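Local coordinates for protein phosphoribosyl-AMP cyclohydrolase (Medicago truncatula, PDB 7BGM) that probably catalyses two consecutive steps of histidine biosynthesis, hydrolysing phosphoribosyl-ATP to phosphoribosyl-AMP and diphosphate, then opening the adenine ring of phosphoribosyl-AMP, at residues L18-A23 with R83-Y88. Residues are numbered along the deposited sequence; the frame is centred on the assembly and turned at random.
Sequences LAVAIA and RDSIIY. With ZN (zinc ion), chain D.
V20 to A23 pair in parallel with S85 to Y88 inside the mixed sheet of the cyclohydrolase part, the strand axes 23° apart. Hydrogen bonding establishes the register: V20 O accepts from I86 N, I22 N gives to I86 O at 2.8 Å, and I22 O accepts from Y88 N at 2.7 Å, whereas V20 N to D84 O, at 3.3 Å, is weak. CA-H...O contacts reinforce the pairing, such as I87 CA to I22 O at 3.3 Å.

On one face, A21 CB sits over the Y88 ring, 4.3 Å from its centroid and 26° off the normal, a CH-pi contact. With CG anti to the carbonyl carbon and beside the backbone N (chi1 -64°), the Y88 ring is directed back toward A21, and its OH is hydrogen-bonded to T52 O. On the same face, I86 CD1 meets A19 CB at 4.1 Å. The opposite face carries I22 CD1 against S85 OG at 4.1 Å; that hydroxyl is hydrogen-bonded to Q34 and Y105 of the second subunit, so this face lies at the dimer interface.

Just ahead of strand 85-92, D84 OD1 binds zinc at 1.9 Å, together with D80, D82 and two waters. Strand 31-37 flanks 19-25 on its other edge, strand 76-80 pairs with 85-92, and helix 39-48 covers I86 and Y88.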
ATOM      1  N   LEU A  18       4.491  25.796   3.100  1.00 27.92           N
ATOM      2  CA  LEU A  18       4.617  24.343   3.245  1.00 24.74           C
ATOM      3  C   LEU A  18       3.517  23.599   2.495  1.00 25.64           C
ATOM      4  O   LEU A  18       2.413  24.117   2.266  1.00 27.71           O
ATOM      5  CB  LEU A  18       4.581  23.915   4.736  1.00 26.35           C
ATOM      6  CG  LEU A  18       5.647  24.590   5.614  1.00 28.51           C
ATOM      7  CD1 LEU A  18       5.488  24.160   7.054  1.00 30.08           C
ATOM      8  CD2 LEU A  18       6.988  24.200   5.076  1.00 31.48           C
ATOM      9  N   ALA A  19       3.853  22.381   2.081  1.00 23.87           N
ATOM     10  CA  ALA A  19       2.887  21.382   1.648  1.00 24.97           C
ATOM     11  C   ALA A  19       3.084  20.113   2.484  1.00 25.73           C
ATOM     12  O   ALA A  19       4.151  19.885   3.051  1.00 24.29           O
ATOM     13  CB  ALA A  19       3.055  21.073   0.165  1.00 27.10           C
ATOM     14  N   VAL A  20       2.059  19.271   2.552  1.00 23.55           N
ATOM     15  CA  VAL A  20       2.178  17.983   3.248  1.00 24.40           C
ATOM     16  C   VAL A  20       2.967  17.041   2.350  1.00 21.57           C
ATOM     17  O   VAL A  20       2.715  16.988   1.142  1.00 24.81           O
ATOM     18  CB  VAL A  20       0.789  17.398   3.551  1.00 21.15           C
ATOM     19  CG1 VAL A  20       0.878  15.922   3.989  1.00 20.80           C
ATOM     20  CG2 VAL A  20       0.083  18.229   4.613  1.00 23.86           C
ATOM     21  N   ALA A  21       3.940  16.334   2.919  1.00 19.20           N
ATOM     22  CA  ALA A  21       4.691  15.328   2.169  1.00 18.82           C
ATOM     23  C   ALA A  21       4.587  13.977   2.853  1.00 19.35           C
ATOM     24  O   ALA A  21       4.951  13.828   4.028  1.00 20.93           O
ATOM     25  CB  ALA A  21       6.174  15.706   2.004  1.00 23.24           C
ATOM     26  N   ILE A  22       4.187  12.971   2.074  1.00 20.03           N
ATOM     27  CA  ILE A  22       3.937  11.631   2.589  1.00 20.22           C
ATOM     28  C   ILE A  22       4.909  10.688   1.924  1.00 21.76           C
ATOM     29  O   ILE A  22       4.980  10.651   0.686  1.00 21.74           O
ATOM     30  CB  ILE A  22       2.503  11.179   2.324  1.00 18.32           C
ATOM     31  CG1 ILE A  22       1.519  12.191   2.863  1.00 18.00           C
ATOM     32  CG2 ILE A  22       2.284   9.761   2.873  1.00 19.83           C
ATOM     33  CD1 ILE A  22       0.125  11.961   2.345  1.00 20.78           C
ATOM     34  N   ALA A  23       5.707   9.966   2.729  1.00 18.61           N
ATOM     35  CA  ALA A  23       6.583   8.949   2.157  1.00 18.81           C
ATOM     36  C   ALA A  23       5.885   7.599   2.159  1.00 19.23           C
ATOM     37  O   ALA A  23       5.361   7.156   3.203  1.00 21.87           O
ATOM     38  CB  ALA A  23       7.908   8.867   2.916  1.00 19.32           C
ATOM     39  N   ARG A  83      -3.004  20.055  -5.487  1.00 24.11           N
ATOM     40  CA  ARG A  83      -1.566  20.376  -5.492  1.00 22.08           C
ATOM     41  C   ARG A  83      -1.060  20.880  -4.138  1.00 22.85           C
ATOM     42  O   ARG A  83      -0.077  21.618  -4.082  1.00 25.63           O
ATOM     43  CB  ARG A  83      -1.243  21.383  -6.609  1.00 25.92           C
ATOM     44  CG  ARG A  83      -1.885  21.015  -7.942  1.00 27.23           C
ATOM     45  CD  ARG A  83      -1.523  21.967  -9.046  1.00 27.44           C
ATOM     46  NE  ARG A  83      -0.191  21.802  -9.617  1.00 25.84           N
ATOM     47  CZ  ARG A  83       0.109  20.936 -10.588  1.00 26.70           C
ATOM     48  NH1 ARG A  83      -0.802  20.102 -11.082  1.00 26.61           N
ATOM     49  NH2 ARG A  83       1.325  20.905 -11.078  1.00 27.85           N
ATOM     50  N   ASP A  84      -1.689  20.496  -3.035  1.00 20.89           N
ATOM     51  CA  ASP A  84      -1.155  20.848  -1.711  1.00 24.81           C
ATOM     52  C   ASP A  84      -0.642  19.650  -0.913  1.00 23.44           C
ATOM     53  O   ASP A  84      -0.336  19.791   0.276  1.00 25.83           O
ATOM     54  CB  ASP A  84      -2.203  21.605  -0.876  1.00 28.32           C
ATOM     55  CG  ASP A  84      -3.484  20.798  -0.663  1.00 27.79           C
ATOM     56  OD1 ASP A  84      -3.514  19.570  -1.000  1.00 24.96           O
ATOM     57  OD2 ASP A  84      -4.461  21.398  -0.180  1.00 28.42           O
ATOM     58  N   SER A  85      -0.548  18.475  -1.537  1.00 22.99           N
ATOM     59  CA  SER A  85      -0.154  17.231  -0.899  1.00 23.37           C
ATOM     60  C   SER A  85       0.752  16.472  -1.861  1.00 20.06           C
ATOM     61  O   SER A  85       0.483  16.429  -3.065  1.00 21.27           O
ATOM     62  CB  SER A  85      -1.398  16.410  -0.562  1.00 23.22           C
ATOM     63  OG  SER A  85      -1.026  15.248   0.142  1.00 23.78           O
ATOM     64  N   ILE A  86       1.856  15.941  -1.349  1.00 19.59           N
ATOM     65  CA  ILE A  86       2.902  15.314  -2.146  1.00 20.73           C
ATOM     66  C   ILE A  86       3.124  13.915  -1.629  1.00 21.40           C
ATOM     67  O   ILE A  86       3.245  13.734  -0.414  1.00 24.30           O
ATOM     68  CB  ILE A  86       4.210  16.117  -2.042  1.00 22.47           C
ATOM     69  CG1 ILE A  86       3.925  17.555  -2.510  1.00 25.64           C
ATOM     70  CG2 ILE A  86       5.314  15.431  -2.821  1.00 27.81           C
ATOM     71  CD1 ILE A  86       5.098  18.522  -2.327  1.00 28.12           C
ATOM     72  N   ILE A  87       3.225  12.926  -2.542  1.00 19.65           N
ATOM     73  CA  ILE A  87       3.746  11.610  -2.189  1.00 22.88           C
ATOM     74  C   ILE A  87       5.167  11.501  -2.689  1.00 20.56           C
ATOM     75  O   ILE A  87       5.454  11.722  -3.885  1.00 20.34           O
ATOM     76  CB  ILE A  87       2.904  10.450  -2.754  1.00 23.09           C
ATOM     77  CG1 ILE A  87       1.455  10.507  -2.236  1.00 22.07           C
ATOM     78  CG2 ILE A  87       3.588   9.103  -2.339  1.00 22.63           C
ATOM     79  CD1 ILE A  87       0.538   9.428  -2.835  1.00 22.80           C
ATOM     80  N   TYR A  88       6.074  11.133  -1.766  1.00 17.77           N
ATOM     81  CA  TYR A  88       7.409  10.656  -2.104  1.00 21.20           C
ATOM     82  C   TYR A  88       7.335   9.137  -2.168  1.00 21.39           C
ATOM     83  O   TYR A  88       7.257   8.468  -1.126  1.00 21.83           O
ATOM     84  CB  TYR A  88       8.423  11.064  -1.035  1.00 21.63           C
ATOM     85  CG  TYR A  88       8.684  12.513  -0.833  1.00 20.42           C
ATOM     86  CD1 TYR A  88       8.480  13.466  -1.848  1.00 23.32           C
ATOM     87  CD2 TYR A  88       9.231  12.940   0.377  1.00 21.09           C
ATOM     88  CE1 TYR A  88       8.793  14.806  -1.624  1.00 25.02           C
ATOM     89  CE2 TYR A  88       9.543  14.267   0.608  1.00 21.51           C
ATOM     90  CZ  TYR A  88       9.340  15.199  -0.392  1.00 24.24           C
ATOM     91  OH  TYR A  88       9.690  16.514  -0.124  1.00 23.59           O
TER
HETATM   92 ZN    ZN D 302      -4.951  18.395  -1.484  1.00 25.25          ZN
HETATM   93  O   HOH W   1      -6.756  18.854  -0.708  1.00 31.77           O
HETATM   94  O   HOH W   2      -4.635  17.545   0.441  1.00 30.21           O